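Local atomic coordinates of flagellar hook-associated protein (Burkholderia pseudomallei, PDB entry 4UT1), a protein that probably serves as a structural component of the bacterial flagellum, forming part of the junction between the hook and the filament. Residues A[477-482]-A[559-564]; A[448-453]-A[467-472]. All blocks are in the same frame, centred on the assembly; numbering follows the deposited sequence.

Contact 1 (A[477-482]-A[559-564])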
# COMPACT_ATOMS: atom_id res chain seq x y z
N SER A 477 -11.45 -34.19 -18.60
CA SER A 477 -11.85 -35.28 -17.71
C SER A 477 -11.04 -36.55 -17.94
O SER A 477 -10.85 -37.34 -17.02
CB SER A 477 -13.35 -35.57 -17.87
OG SER A 477 -13.71 -35.63 -19.24
N GLY A 478 -10.54 -36.73 -19.16
CA GLY A 478 -9.82 -37.95 -19.48
C GLY A 478 -8.31 -37.81 -19.46
O GLY A 478 -7.76 -36.70 -19.45
N THR A 479 -7.63 -38.96 -19.45
CA THR A 479 -6.17 -39.01 -19.54
C THR A 479 -5.68 -38.69 -20.95
O THR A 479 -6.20 -39.22 -21.94
CB THR A 479 -5.64 -40.41 -19.13
OG1 THR A 479 -5.91 -40.62 -17.74
CG2 THR A 479 -4.14 -40.53 -19.37
N THR A 480 -4.67 -37.84 -21.03
CA THR A 480 -3.97 -37.58 -22.29
C THR A 480 -2.73 -38.46 -22.40
O THR A 480 -1.93 -38.54 -21.47
CB THR A 480 -3.57 -36.11 -22.41
OG1 THR A 480 -4.75 -35.31 -22.41
CG2 THR A 480 -2.81 -35.87 -23.71
N THR A 481 -2.58 -39.14 -23.53
CA THR A 481 -1.43 -40.03 -23.71
C THR A 481 -0.60 -39.59 -24.90
O THR A 481 -1.06 -39.62 -26.04
CB THR A 481 -1.88 -41.49 -23.88
OG1 THR A 481 -2.61 -41.90 -22.72
CG2 THR A 481 -0.68 -42.41 -24.07
N LEU A 482 0.61 -39.13 -24.63
CA LEU A 482 1.52 -38.75 -25.69
C LEU A 482 2.25 -40.00 -26.11
O LEU A 482 2.57 -40.83 -25.27
CB LEU A 482 2.49 -37.67 -25.22
CG LEU A 482 1.80 -36.44 -24.63
CD1 LEU A 482 2.83 -35.42 -24.23
CD2 LEU A 482 0.81 -35.86 -25.67
N GLN A 559 5.26 -43.95 -24.28
CA GLN A 559 4.11 -43.12 -23.98
C GLN A 559 4.29 -42.38 -22.68
O GLN A 559 4.91 -42.89 -21.75
CB GLN A 559 2.83 -43.95 -23.90
CG GLN A 559 2.54 -44.81 -25.14
CD GLN A 559 1.45 -45.83 -24.88
OE1 GLN A 559 0.27 -45.56 -25.12
NE2 GLN A 559 1.83 -46.99 -24.34
N PHE A 560 3.70 -41.20 -22.62
CA PHE A 560 3.75 -40.34 -21.44
C PHE A 560 2.36 -39.79 -21.22
O PHE A 560 1.73 -39.29 -22.16
CB PHE A 560 4.81 -39.25 -21.63
CG PHE A 560 6.13 -39.80 -22.06
CD1 PHE A 560 6.39 -40.03 -23.40
CD2 PHE A 560 7.07 -40.19 -21.11
CE1 PHE A 560 7.60 -40.60 -23.80
CE2 PHE A 560 8.28 -40.76 -21.50
CZ PHE A 560 8.54 -40.97 -22.86
N THR A 561 1.85 -39.92 -19.99
CA THR A 561 0.47 -39.53 -19.71
C THR A 561 0.41 -38.20 -18.97
O THR A 561 1.37 -37.80 -18.30
CB THR A 561 -0.26 -40.59 -18.88
OG1 THR A 561 0.43 -40.78 -17.63
CG2 THR A 561 -0.31 -41.91 -19.62
N ILE A 562 -0.72 -37.53 -19.13
CA ILE A 562 -1.02 -36.28 -18.45
C ILE A 562 -2.47 -36.34 -17.99
O ILE A 562 -3.37 -36.61 -18.77
CB ILE A 562 -0.83 -35.04 -19.36
CG1 ILE A 562 0.65 -34.87 -19.74
CG2 ILE A 562 -1.31 -33.78 -18.66
CD1 ILE A 562 0.88 -33.87 -20.86
N GLY A 563 -2.70 -36.09 -16.71
CA GLY A 563 -4.05 -36.15 -16.20
C GLY A 563 -4.12 -35.57 -14.81
O GLY A 563 -3.14 -35.03 -14.31
N ALA A 564 -5.29 -35.68 -14.19
CA ALA A 564 -5.49 -35.16 -12.83
C ALA A 564 -4.64 -35.94 -11.83
O ALA A 564 -4.42 -37.14 -11.99
CB ALA A 564 -6.96 -35.22 -12.46
O HOH W 1 -5.56 -35.05 -19.56

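Contact 2 (A[448-453]-A[467-472]). With EDO (1,2-ethanediol), chain F; EDO (1,2-ethanediol), chain R; EDO (1,2-ethanediol), chain K; EDO (1,2-ethanediol), chain N.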
# COMPACT_ATOMS: atom_id res chain seq x y z
N SER A 448 -0.20 -30.61 -6.46
CA SER A 448 -0.45 -30.17 -7.84
C SER A 448 -1.73 -30.83 -8.37
O SER A 448 -2.01 -31.98 -8.04
CB SER A 448 0.73 -30.52 -8.75
OG SER A 448 0.42 -30.21 -10.11
N PRO A 449 -2.51 -30.10 -9.18
CA PRO A 449 -3.72 -30.69 -9.78
C PRO A 449 -3.38 -31.71 -10.89
O PRO A 449 -4.20 -32.56 -11.22
CB PRO A 449 -4.45 -29.49 -10.38
CG PRO A 449 -3.74 -28.27 -9.88
CD PRO A 449 -2.35 -28.68 -9.52
N VAL A 450 -2.18 -31.60 -11.44
CA VAL A 450 -1.80 -32.41 -12.60
C VAL A 450 -0.74 -33.45 -12.27
O VAL A 450 0.09 -33.26 -11.38
CB VAL A 450 -1.28 -31.52 -13.72
CG1 VAL A 450 0.09 -30.98 -13.37
CG2 VAL A 450 -1.25 -32.28 -15.07
N LEU A 451 -0.74 -34.54 -13.02
CA LEU A 451 0.31 -35.52 -12.93
C LEU A 451 0.67 -36.03 -14.34
O LEU A 451 -0.19 -36.51 -15.07
CB LEU A 451 -0.11 -36.67 -12.03
CG LEU A 451 0.93 -37.76 -11.81
CD1 LEU A 451 2.25 -37.14 -11.35
CD2 LEU A 451 0.41 -38.74 -10.78
N ALA A 452 1.93 -35.85 -14.72
CA ALA A 452 2.46 -36.41 -15.95
C ALA A 452 3.38 -37.57 -15.57
O ALA A 452 4.11 -37.50 -14.58
CB ALA A 452 3.21 -35.37 -16.76
N ALA A 453 3.35 -38.63 -16.35
CA ALA A 453 4.05 -39.84 -15.95
C ALA A 453 4.50 -40.64 -17.17
O ALA A 453 3.83 -40.64 -18.20
CB ALA A 453 3.16 -40.68 -15.06
N GLY A 467 4.94 -32.34 -13.96
CA GLY A 467 4.03 -31.37 -14.55
C GLY A 467 3.70 -30.25 -13.59
O GLY A 467 3.94 -30.36 -12.39
N SER A 468 3.17 -29.16 -14.13
CA SER A 468 2.77 -28.02 -13.32
C SER A 468 1.69 -27.22 -14.05
O SER A 468 1.51 -27.36 -15.26
CB SER A 468 3.98 -27.13 -13.01
OG SER A 468 4.31 -26.35 -14.15
N VAL A 469 0.98 -26.37 -13.31
CA VAL A 469 -0.07 -25.56 -13.90
C VAL A 469 0.13 -24.08 -13.58
O VAL A 469 0.81 -23.72 -12.64
CB VAL A 469 -1.48 -25.99 -13.41
CG1 VAL A 469 -1.75 -27.44 -13.80
CG2 VAL A 469 -1.60 -25.80 -11.89
N SER A 470 -0.47 -23.24 -14.42
CA SER A 470 -0.43 -21.79 -14.25
C SER A 470 -1.85 -21.26 -14.17
O SER A 470 -2.82 -22.01 -14.30
CB SER A 470 0.32 -21.14 -15.40
OG SER A 470 -0.20 -21.61 -16.62
N ALA A 471 -1.97 -19.94 -13.95
CA ALA A 471 -3.27 -19.31 -13.78
C ALA A 471 -4.25 -19.67 -14.89
O ALA A 471 -3.94 -19.55 -16.07
CB ALA A 471 -3.10 -17.79 -13.69
N GLY A 472 -5.43 -20.12 -14.48
CA GLY A 472 -6.49 -20.45 -15.41
C GLY A 472 -6.32 -21.79 -16.11
O GLY A 472 -6.89 -22.01 -17.17
C1 EDO F . 2.42 -19.55 -12.91
O1 EDO F . 2.17 -20.05 -11.60
C2 EDO F . 1.58 -18.30 -13.16
O2 EDO F . 0.21 -18.58 -12.87
C1 EDO R . -6.42 -20.11 -10.73
O1 EDO R . -5.62 -19.29 -11.60
C2 EDO R . -7.49 -20.81 -11.55
O2 EDO R . -6.87 -21.78 -12.41
C1 EDO K . -7.60 -32.90 -10.35
O1 EDO K . -6.63 -32.00 -10.91
C2 EDO K . -7.62 -32.76 -8.84
O2 EDO K . -8.55 -33.71 -8.29
C1 EDO N . 3.32 -23.47 -9.53
O1 EDO N . 1.95 -23.62 -9.91
C2 EDO N . 3.97 -24.85 -9.51
O2 EDO N . 5.39 -24.69 -9.46
O HOH W 2 1.38 -27.45 -10.47

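Contact 1 (A[477-482]-A[559-564])
Residues 480-482 and 559-564 run antiparallel as neighbouring strands of one sheet, their short axes at 155°. Two hydrogen-bonded pairs, Thr480 with Ile562 and Leu482 with Phe560, flank the non-hydrogen-bonded pair Thr481 with Thr561. The four backbone bonds range from Leu482 N to Phe560 O at 2.7 Å up to Thr480 N to Ile562 O at 2.9 Å.

Side chains alternate between the two faces. On the buried one, Leu482 crosses Ile562, their CD1 methyls 4.2 Å apart, and Ile562 also packs on Val546 and Val548 of strand 546-551. On the other face Thr481 runs alongside Thr561, its OG1 3.9 Å from Thr561 CG2. Thr481 keeps OG1 beside the backbone N (chi1 -60°), which turns CG2 anti to that N and brings the methyl 3.5 Å from Gln559 OE1. The methyl of Thr479 similarly rests on Thr561, CG2 to CB 3.9 Å.

Where the pairing gives out, a water donates to Gly478 O and to Ile562 O, the latter at 2.8 Å, and accepts from Thr480 OG1. Ile562 O therefore receives both a strand N-H and a water, while the pairing rests on backbone bonds, with Leu482, Phe560 and Ile562 buried on one face and Thr481 and Thr561 partly exposed on the other.

Contact 2 (A[448-453]-A[467-472])
Val450 and Pro449 pack against Val469 in an apolar contact at a corner where the edge strands of two packed antiparallel sheets come together, in the D3 domain of this hook-associated protein. Strand 450-454 borders one five-stranded sheet and strand 463-470 the other, and the touching parts of the chain run 135° apart. Side chains of 448-453 meet Val469 and the backbone of Gly467 and Ser468, and one water bridges the segments. The nearest CA pair, Ala452 and Gly467, is 5.5 Å apart; just beyond, Ala452 bonds through its backbone to Gln466.

Val469 presents both methyls. Its CG1 lies 4.0 Å from Val450 CG1, while CG2 meets the proline ring, 3.8 Å from Pro449 CD. Val450 holds CG1 between its backbone N and carbonyl carbon (chi1 73°), a rotation that sets this methyl against the Gly467-Ser468 peptide, 3.7 Å from Ser468 N. Gly467, with no side chain, lets the methyl come this close. Val450 also packs on Ile562 of strand 559-564.

The polar side is managed by Ser448. Its OG accepts from Val450 N in an ST turn, a fairly long bond of 3.2 Å. Arg572 reaches the same seam from helix 572-579, bonding to Val450 O and weakly to Gly467 O. Ethanediol molecules, probably from the crystallisation liquor, hydrogen-bond to backbone atoms nearby, among them Val469 O and Ala471 N. Between the segments sits a bridging water, 2.9 Å from Ser448 OG and accepting from Val469 N at 3.1 Å.

Contacts 1 and 2 lie with their centres about 12 Å apart, and both belong to the D3 domain. In sequence, 448-472 is complete before 477-482 begins, and 559-564 returns at the end of the domain. Strand 559-564 is the bridge, pairing with 480-485 on one flank and with 450-454 on the other. The second pairing probably includes hydrogen bonds from Leu451 N to Gly563 O and from Thr561 N to Ala453 O, both 2.8 Å. Contact 1 thus builds the interior of one sheet, whereas contact 2 joins that sheet's edge to the second sheet, so together they tie early and late D3 strands into one compact unit.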